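Long-range contacts in FMN-dependent nitronate monooxygenase (Shewanella oneidensis, PDB 5LSM), which probably uses FMN to oxidise propionate 3-nitronate with molecular oxygen, giving 3-oxopropanoate together with nitrate, nitrite and hydrogen peroxide: residues L28-S33 against S60-P65; P65-F70 against P126-F131; D170-Q175 against V208-I213. All blocks are in the same frame, centred on the assembly; numbering follows the deposited sequence.

The three contacts sample one TIM-type barrel and follow one another along the chain. Contact 1 ties helix 26-35 to the loop between helix 48-59 and strand 66-71. That loop leads straight into contact 2, which shares Pro65 and pairs strands 66-71 and 128-132. The centres of these two contacts lie about 12 Å apart, and Ser33 OG packs on Ile66 CG2. Contact 3, strand 171-175 beside strand 212-215, belongs to the same parallel sheet as contact 2, about 15 Å away between centres, with strand 150-155 in between. Contacts 1 and 3 do not touch. Contacts 2 and 3 contribute Asn69 and Gln175, respectively, to the FMN site.

Contact 1: L28-S33 against S60-P65; sequences LAIAVS and SQTAKP
The hydroxyl of Ser33 is gripped by two backbone groups: it donates to the carbonyl of Pro65, with OG 2.5 Å from O, and it also bonds to the backbone N of Gly39. The donor meets the Pro65 oxygen nearly end-on, at a C=O...OG angle of 164°. Placed beside its own backbone N and anti to the carbonyl carbon (chi1 -74°), OG faces the loop directly. An alanine here would probably leave the Pro65 carbonyl and the Gly39 N-H without their shared mate, weakening the tie between the helix and the loop.

One residue earlier in the loop, Lys64 runs extended past the carbonyl of Ser33, its CD 3.1 Å from that oxygen. The ammonium group continues to the backbone carbonyl of Glu34, to which NZ is hydrogen-bonded; a positive charge near the C-terminal end of helix 26-35 would probably suit the helix dipole. The loop keeps its own shape through an ST turn, in which Thr62 OG1 accepts from Lys64 N at 2.8 Å. The same OG1 is hydrogen-bonded to Glu34 OE1, another polar link to the end of the helix.

Nearer the start of the helix the contact is made by van der Waals packing: Ile30 crosses the side chain of Gln61 at about a right angle, its CD1 and CG2 methyls lying against the amide oxygen OE1, while Thr62 CG2 sits 4.4 Å from Ile30 CG1. Gln61 lies on the exposed side and covers Ile30, which is buried.

Within the barrel, the loop after helix 48-59 is thus held against helix 26-35 just before strand 66-71 begins, and Gly39 brings in the start of strand 39-42; Leu28 and Val32 of the helix pack instead on strand 15-17 and helix 336-342.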
# COMPACT_ATOMS: atom_id res chain seq x y z
N LEU A 28 26.67 9.28 -6.91
CA LEU A 28 25.53 9.49 -6.00
C LEU A 28 25.85 8.94 -4.61
O LEU A 28 25.61 9.60 -3.59
CB LEU A 28 24.25 8.84 -6.56
CG LEU A 28 23.01 9.01 -5.68
CD1 LEU A 28 22.63 10.47 -5.59
CD2 LEU A 28 21.85 8.16 -6.18
N ALA A 29 26.43 7.74 -4.56
CA ALA A 29 26.91 7.20 -3.29
C ALA A 29 27.89 8.15 -2.58
O ALA A 29 27.71 8.48 -1.42
CB ALA A 29 27.53 5.83 -3.50
N ILE A 30 28.87 8.67 -3.31
CA ILE A 30 29.83 9.63 -2.75
C ILE A 30 29.09 10.83 -2.15
O ILE A 30 29.37 11.25 -1.03
CB ILE A 30 30.80 10.15 -3.84
CG1 ILE A 30 31.79 9.06 -4.27
CG2 ILE A 30 31.56 11.38 -3.36
CD1 ILE A 30 32.40 9.29 -5.64
N ALA A 31 28.19 11.41 -2.93
CA ALA A 31 27.57 12.68 -2.55
C ALA A 31 26.74 12.51 -1.28
O ALA A 31 26.76 13.38 -0.41
CB ALA A 31 26.71 13.23 -3.69
N VAL A 32 26.04 11.39 -1.16
CA VAL A 32 25.17 11.15 -0.00
C VAL A 32 25.97 10.82 1.26
O VAL A 32 25.62 11.28 2.37
CB VAL A 32 24.11 10.04 -0.26
CG1 VAL A 32 23.28 9.81 0.99
CG2 VAL A 32 23.20 10.42 -1.42
N SER A 33 27.04 10.03 1.11
CA SER A 33 27.91 9.72 2.25
C SER A 33 28.68 10.95 2.72
O SER A 33 28.73 11.22 3.92
CB SER A 33 28.86 8.58 1.93
OG SER A 33 28.18 7.33 1.92
N SER A 60 38.32 6.99 -3.23
CA SER A 60 39.27 8.06 -3.43
C SER A 60 38.61 9.42 -3.42
O SER A 60 39.22 10.40 -3.83
CB SER A 60 40.05 7.84 -4.72
OG SER A 60 39.16 7.76 -5.80
N GLN A 61 37.34 9.49 -3.00
CA GLN A 61 36.66 10.78 -2.82
C GLN A 61 36.05 10.92 -1.42
O GLN A 61 35.67 12.02 -1.01
CB GLN A 61 35.56 10.97 -3.88
CG GLN A 61 36.08 11.42 -5.25
CD GLN A 61 34.98 11.87 -6.22
OE1 GLN A 61 33.99 12.50 -5.83
NE2 GLN A 61 35.19 11.60 -7.50
N THR A 62 35.88 9.79 -0.73
CA THR A 62 35.37 9.80 0.65
C THR A 62 35.86 8.57 1.40
O THR A 62 36.16 7.55 0.81
CB THR A 62 33.82 9.83 0.71
OG1 THR A 62 33.39 9.71 2.07
CG2 THR A 62 33.20 8.69 -0.12
N ALA A 63 36.02 8.73 2.71
CA ALA A 63 36.27 7.63 3.62
C ALA A 63 35.11 7.48 4.58
O ALA A 63 35.21 6.75 5.57
CB ALA A 63 37.55 7.89 4.39
N LYS A 64 33.99 8.16 4.30
CA LYS A 64 32.78 7.94 5.05
C LYS A 64 32.09 6.62 4.66
O LYS A 64 32.38 6.07 3.59
CB LYS A 64 31.84 9.13 4.89
CG LYS A 64 32.28 10.32 5.72
CD LYS A 64 31.43 11.54 5.44
CE LYS A 64 31.72 12.65 6.43
NZ LYS A 64 30.90 13.86 6.12
N PRO A 65 31.26 6.08 5.55
CA PRO A 65 30.56 4.79 5.35
C PRO A 65 29.77 4.70 4.05
O PRO A 65 29.30 5.71 3.52
CB PRO A 65 29.62 4.70 6.54
CG PRO A 65 30.30 5.51 7.60
CD PRO A 65 31.00 6.63 6.90

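Contact 2: P65-F70 against P126-F131; sequences PINVNF and PEVVSF. With FMN (flavin mononucleotide), chain I.
Asn69 and Ser130 meet beside the flavin, and the asparagine can be followed outward from the backbone. Its CB lies 3.3 Å from Ser130 OG. CG is anti to the backbone N (chi1 -180°), which carries the amide towards the isoalloxazine. There OD1 accepts from FMN N3 at 2.7 Å. ND2 has two partners: it donates to Ser130 OG at 2.9 Å, with OG almost in the amide plane, and weakly to FMN O2 at 3.1 Å. The serine hydroxyl in turn donates to Asn67 OD1 over 2.6 Å, in the carbonyl plane and on a lone pair, while Asn67 ND2 is bonded to Ser40 OG. Ser130 is therefore a second-shell residue that helps fix the rotation of the Asn69 amide.

Backbone bonds run between the strands in parallel register, from Val128 N to Ile66 O as far as Phe70 N to Ser130 O. Before the strand pairing starts, Glu127 folds back at chi2, and Ile66 N reaches its OE1 at 3.1 Å from above the carboxylate plane; Arg59 forms a salt bridge with OE2. The other face is apolar: Val68 CG2 packs on Pro126 CG at 3.9 Å, and Phe70 CB touches Phe131 CE1 at 3.8 Å. Helices 48-59, 115-124 and 138-145 cover this side.

Adjacent parallel strands covered by helices on the outside, with the cofactor bound by a residue on the inner face, fit the TIM barrel of this family; Asn69, on that face, contributes to the FMN site.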
# COMPACT_ATOMS: atom_id res chain seq x y z
N PRO A 65 31.26 6.08 5.55
CA PRO A 65 30.56 4.79 5.35
C PRO A 65 29.77 4.70 4.05
O PRO A 65 29.30 5.71 3.52
CB PRO A 65 29.62 4.70 6.54
CG PRO A 65 30.30 5.51 7.60
CD PRO A 65 31.00 6.63 6.90
N ILE A 66 29.76 3.50 3.48
CA ILE A 66 28.95 3.20 2.32
C ILE A 66 28.34 1.82 2.42
O ILE A 66 28.80 0.97 3.19
CB ILE A 66 29.78 3.25 1.02
CG1 ILE A 66 30.74 2.07 0.95
CG2 ILE A 66 30.53 4.57 0.93
CD1 ILE A 66 31.80 2.24 -0.11
N ASN A 67 27.37 1.59 1.55
CA ASN A 67 26.52 0.41 1.54
C ASN A 67 26.66 -0.16 0.15
O ASN A 67 26.46 0.56 -0.81
CB ASN A 67 25.08 0.85 1.82
CG ASN A 67 24.03 -0.20 1.41
OD1 ASN A 67 24.27 -1.41 1.42
ND2 ASN A 67 22.82 0.28 1.15
N VAL A 68 27.17 -1.38 0.03
CA VAL A 68 27.20 -2.05 -1.28
C VAL A 68 26.10 -3.10 -1.34
O VAL A 68 25.87 -3.83 -0.37
CB VAL A 68 28.59 -2.67 -1.61
CG1 VAL A 68 29.69 -1.67 -1.35
CG2 VAL A 68 28.84 -3.94 -0.80
N ASN A 69 25.37 -3.10 -2.46
CA ASN A 69 24.12 -3.86 -2.57
C ASN A 69 24.24 -5.01 -3.56
O ASN A 69 24.78 -4.82 -4.66
CB ASN A 69 22.99 -2.92 -3.02
CG ASN A 69 21.67 -3.64 -3.15
OD1 ASN A 69 21.27 -4.03 -4.26
ND2 ASN A 69 21.03 -3.91 -2.01
N PHE A 70 23.69 -6.17 -3.19
CA PHE A 70 23.71 -7.35 -4.05
C PHE A 70 22.38 -8.09 -4.04
O PHE A 70 21.63 -8.04 -3.06
CB PHE A 70 24.79 -8.32 -3.59
CG PHE A 70 26.17 -7.86 -3.86
CD1 PHE A 70 26.86 -7.10 -2.93
CD2 PHE A 70 26.78 -8.15 -5.07
CE1 PHE A 70 28.15 -6.66 -3.19
CE2 PHE A 70 28.07 -7.71 -5.34
CZ PHE A 70 28.75 -6.95 -4.40
N PRO A 126 33.40 -2.96 3.12
CA PRO A 126 32.29 -2.02 3.21
C PRO A 126 31.69 -1.94 4.59
O PRO A 126 31.45 -2.95 5.21
CB PRO A 126 31.26 -2.60 2.25
CG PRO A 126 32.06 -3.37 1.27
CD PRO A 126 33.18 -3.96 2.06
N GLU A 127 31.33 -0.74 5.00
CA GLU A 127 30.72 -0.54 6.30
C GLU A 127 29.38 -1.27 6.36
O GLU A 127 29.06 -1.94 7.34
CB GLU A 127 30.55 0.96 6.57
CG GLU A 127 31.88 1.70 6.78
CD GLU A 127 32.73 1.80 5.50
OE1 GLU A 127 32.18 1.76 4.37
OE2 GLU A 127 33.97 1.93 5.62
N VAL A 128 28.63 -1.22 5.27
CA VAL A 128 27.47 -2.08 5.19
C VAL A 128 27.33 -2.78 3.85
O VAL A 128 27.77 -2.28 2.81
CB VAL A 128 26.14 -1.40 5.68
CG1 VAL A 128 26.40 -0.13 6.48
CG2 VAL A 128 25.18 -1.15 4.55
N VAL A 129 26.83 -4.01 3.94
CA VAL A 129 26.49 -4.84 2.81
C VAL A 129 24.98 -5.16 2.89
O VAL A 129 24.47 -5.68 3.90
CB VAL A 129 27.27 -6.17 2.88
CG1 VAL A 129 26.82 -7.12 1.77
CG2 VAL A 129 28.76 -5.93 2.81
N SER A 130 24.25 -4.79 1.84
CA SER A 130 22.83 -4.96 1.84
C SER A 130 22.53 -6.02 0.80
O SER A 130 23.27 -6.17 -0.16
CB SER A 130 22.11 -3.64 1.51
OG SER A 130 22.59 -3.09 0.28
N PHE A 131 21.45 -6.76 1.02
CA PHE A 131 21.04 -7.81 0.10
C PHE A 131 19.58 -7.60 -0.25
O PHE A 131 18.81 -7.16 0.59
CB PHE A 131 21.23 -9.20 0.74
CG PHE A 131 22.66 -9.63 0.81
CD1 PHE A 131 23.34 -9.94 -0.35
CD2 PHE A 131 23.34 -9.62 2.00
CE1 PHE A 131 24.68 -10.27 -0.32
CE2 PHE A 131 24.67 -10.00 2.05
CZ PHE A 131 25.34 -10.33 0.89
N1 FMN I . 16.86 -2.32 -4.13
C2 FMN I . 17.94 -3.16 -4.12
O2 FMN I . 18.14 -3.89 -3.11
N3 FMN I . 18.79 -3.26 -5.16
C4 FMN I . 18.63 -2.52 -6.27
O4 FMN I . 19.41 -2.62 -7.24
C4A FMN I . 17.48 -1.60 -6.35
N5 FMN I . 17.30 -0.83 -7.43
C5A FMN I . 16.30 0.06 -7.49
C6 FMN I . 16.20 0.85 -8.63
C7 FMN I . 15.20 1.79 -8.75
C7M FMN I . 15.12 2.60 -10.02
C8 FMN I . 14.22 1.96 -7.63
C8M FMN I . 13.12 2.99 -7.77
C9 FMN I . 14.31 1.17 -6.48
C9A FMN I . 15.33 0.21 -6.36
N10 FMN I . 15.52 -0.60 -5.20
C10 FMN I . 16.58 -1.53 -5.19
C1' FMN I . 14.60 -0.56 -4.04
C2' FMN I . 15.02 0.49 -3.03
O2' FMN I . 16.09 -0.04 -2.22
C3' FMN I . 13.84 0.90 -2.13
O3' FMN I . 13.17 -0.28 -1.66
C4' FMN I . 12.79 1.76 -2.83
O4' FMN I . 13.35 2.68 -3.78
C5' FMN I . 12.01 2.51 -1.76
O5' FMN I . 10.89 3.20 -2.32
P FMN I . 10.98 4.66 -2.99
O1P FMN I . 12.05 5.44 -2.26
O2P FMN I . 9.59 5.20 -2.79
O3P FMN I . 11.33 4.33 -4.40

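Contact 3: D170-Q175 against V208-I213; sequences DAIIAQ and VEIPVI
Ile172 and Ile213 belong to neighbouring parallel strands of the TIM barrel, and their backbones supply most of the polar bonding between segments 170-175 and 208-213. Ile213 N donates to Ile172 O at 2.9 Å, nearly straight at 170°. On either side of it along the ladder, Ile172 N reaches Pro211 O at 3.2 Å and Ala174 N reaches Ile213 O at 2.9 Å. Ile173 turns its backbone bonds the other way, to Ser153 and Ala155 of strand 150-155. Asp170 OD2 accepts from Val151 N. The buried amide of Gln175 is satisfied at both ends: OE1 by Gly184 N, and NE2 by a weak bond to FMN O3', linking the strand end to the ribityl chain.

Ala171, Ile173 and Ile213 pack together on one face of the sheet, with Ile213 CD1 4.0 Å from Ala171 CB. On the opposite face Ile172 crosses Ile210 at about a right angle, CG1 meeting CD1 at 3.7 Å, and ends tip to tip with Val208, its CD1 3.7 Å from Val208 CG1.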
# COMPACT_ATOMS: atom_id res chain seq x y z
N ASP A 170 21.78 -7.37 10.83
CA ASP A 170 22.03 -6.33 11.81
C ASP A 170 20.89 -5.32 11.81
O ASP A 170 20.65 -4.66 12.82
CB ASP A 170 23.38 -5.65 11.53
CG ASP A 170 24.57 -6.57 11.86
OD1 ASP A 170 24.81 -6.78 13.07
OD2 ASP A 170 25.23 -7.09 10.92
N ALA A 171 20.22 -5.19 10.66
CA ALA A 171 19.03 -4.35 10.52
C ALA A 171 18.17 -4.89 9.39
O ALA A 171 18.66 -5.58 8.49
CB ALA A 171 19.42 -2.91 10.23
N ILE A 172 16.91 -4.47 9.39
CA ILE A 172 15.91 -4.92 8.44
C ILE A 172 15.41 -3.72 7.66
O ILE A 172 15.00 -2.73 8.27
CB ILE A 172 14.70 -5.51 9.19
CG1 ILE A 172 15.13 -6.75 9.95
CG2 ILE A 172 13.54 -5.85 8.22
CD1 ILE A 172 14.01 -7.36 10.78
N ILE A 173 15.36 -3.82 6.33
CA ILE A 173 14.69 -2.79 5.53
C ILE A 173 13.24 -3.23 5.30
O ILE A 173 12.98 -4.23 4.63
CB ILE A 173 15.38 -2.57 4.16
CG1 ILE A 173 16.86 -2.22 4.31
CG2 ILE A 173 14.68 -1.46 3.40
CD1 ILE A 173 17.70 -2.57 3.09
N ALA A 174 12.29 -2.49 5.87
CA ALA A 174 10.87 -2.76 5.65
C ALA A 174 10.39 -2.03 4.41
O ALA A 174 10.14 -0.83 4.49
CB ALA A 174 10.08 -2.26 6.86
N GLN A 175 10.29 -2.70 3.26
CA GLN A 175 9.75 -1.99 2.06
C GLN A 175 8.29 -2.24 1.83
O GLN A 175 7.88 -3.33 1.46
CB GLN A 175 10.53 -2.21 0.76
CG GLN A 175 10.62 -3.64 0.33
CD GLN A 175 10.64 -3.84 -1.18
OE1 GLN A 175 10.32 -4.91 -1.64
NE2 GLN A 175 11.05 -2.83 -1.93
N VAL A 208 10.36 -7.37 15.99
CA VAL A 208 11.81 -7.58 16.05
C VAL A 208 12.44 -6.67 17.08
O VAL A 208 11.85 -5.68 17.50
CB VAL A 208 12.52 -7.39 14.68
CG1 VAL A 208 11.87 -8.23 13.61
CG2 VAL A 208 12.54 -5.92 14.26
N GLU A 209 13.64 -7.03 17.50
CA GLU A 209 14.38 -6.22 18.45
C GLU A 209 15.40 -5.35 17.75
O GLU A 209 15.74 -4.30 18.25
CB GLU A 209 15.07 -7.12 19.47
CG GLU A 209 14.11 -7.82 20.43
CD GLU A 209 14.70 -9.10 20.99
OE1 GLU A 209 14.05 -10.16 20.89
OE2 GLU A 209 15.84 -9.05 21.51
N ILE A 210 15.86 -5.77 16.57
CA ILE A 210 16.85 -5.01 15.82
C ILE A 210 16.28 -3.77 15.11
O ILE A 210 15.07 -3.56 15.10
CB ILE A 210 17.61 -5.88 14.81
CG1 ILE A 210 16.66 -6.52 13.78
CG2 ILE A 210 18.42 -6.93 15.56
CD1 ILE A 210 17.34 -7.47 12.81
N PRO A 211 17.17 -2.87 14.65
CA PRO A 211 16.67 -1.61 14.08
C PRO A 211 15.97 -1.81 12.74
O PRO A 211 16.34 -2.69 11.97
CB PRO A 211 17.96 -0.79 13.87
CG PRO A 211 18.93 -1.38 14.84
CD PRO A 211 18.63 -2.83 14.88
N VAL A 212 15.00 -0.95 12.45
CA VAL A 212 14.20 -1.06 11.26
C VAL A 212 14.32 0.21 10.43
O VAL A 212 14.19 1.33 10.94
CB VAL A 212 12.73 -1.36 11.59
CG1 VAL A 212 11.94 -1.60 10.31
CG2 VAL A 212 12.62 -2.57 12.51
N ILE A 213 14.68 0.01 9.17
CA ILE A 213 14.78 1.06 8.16
C ILE A 213 13.50 1.12 7.32
O ILE A 213 13.05 0.11 6.76
CB ILE A 213 15.98 0.80 7.23
CG1 ILE A 213 17.29 0.75 8.04
CG2 ILE A 213 16.05 1.87 6.14
CD1 ILE A 213 18.35 -0.20 7.52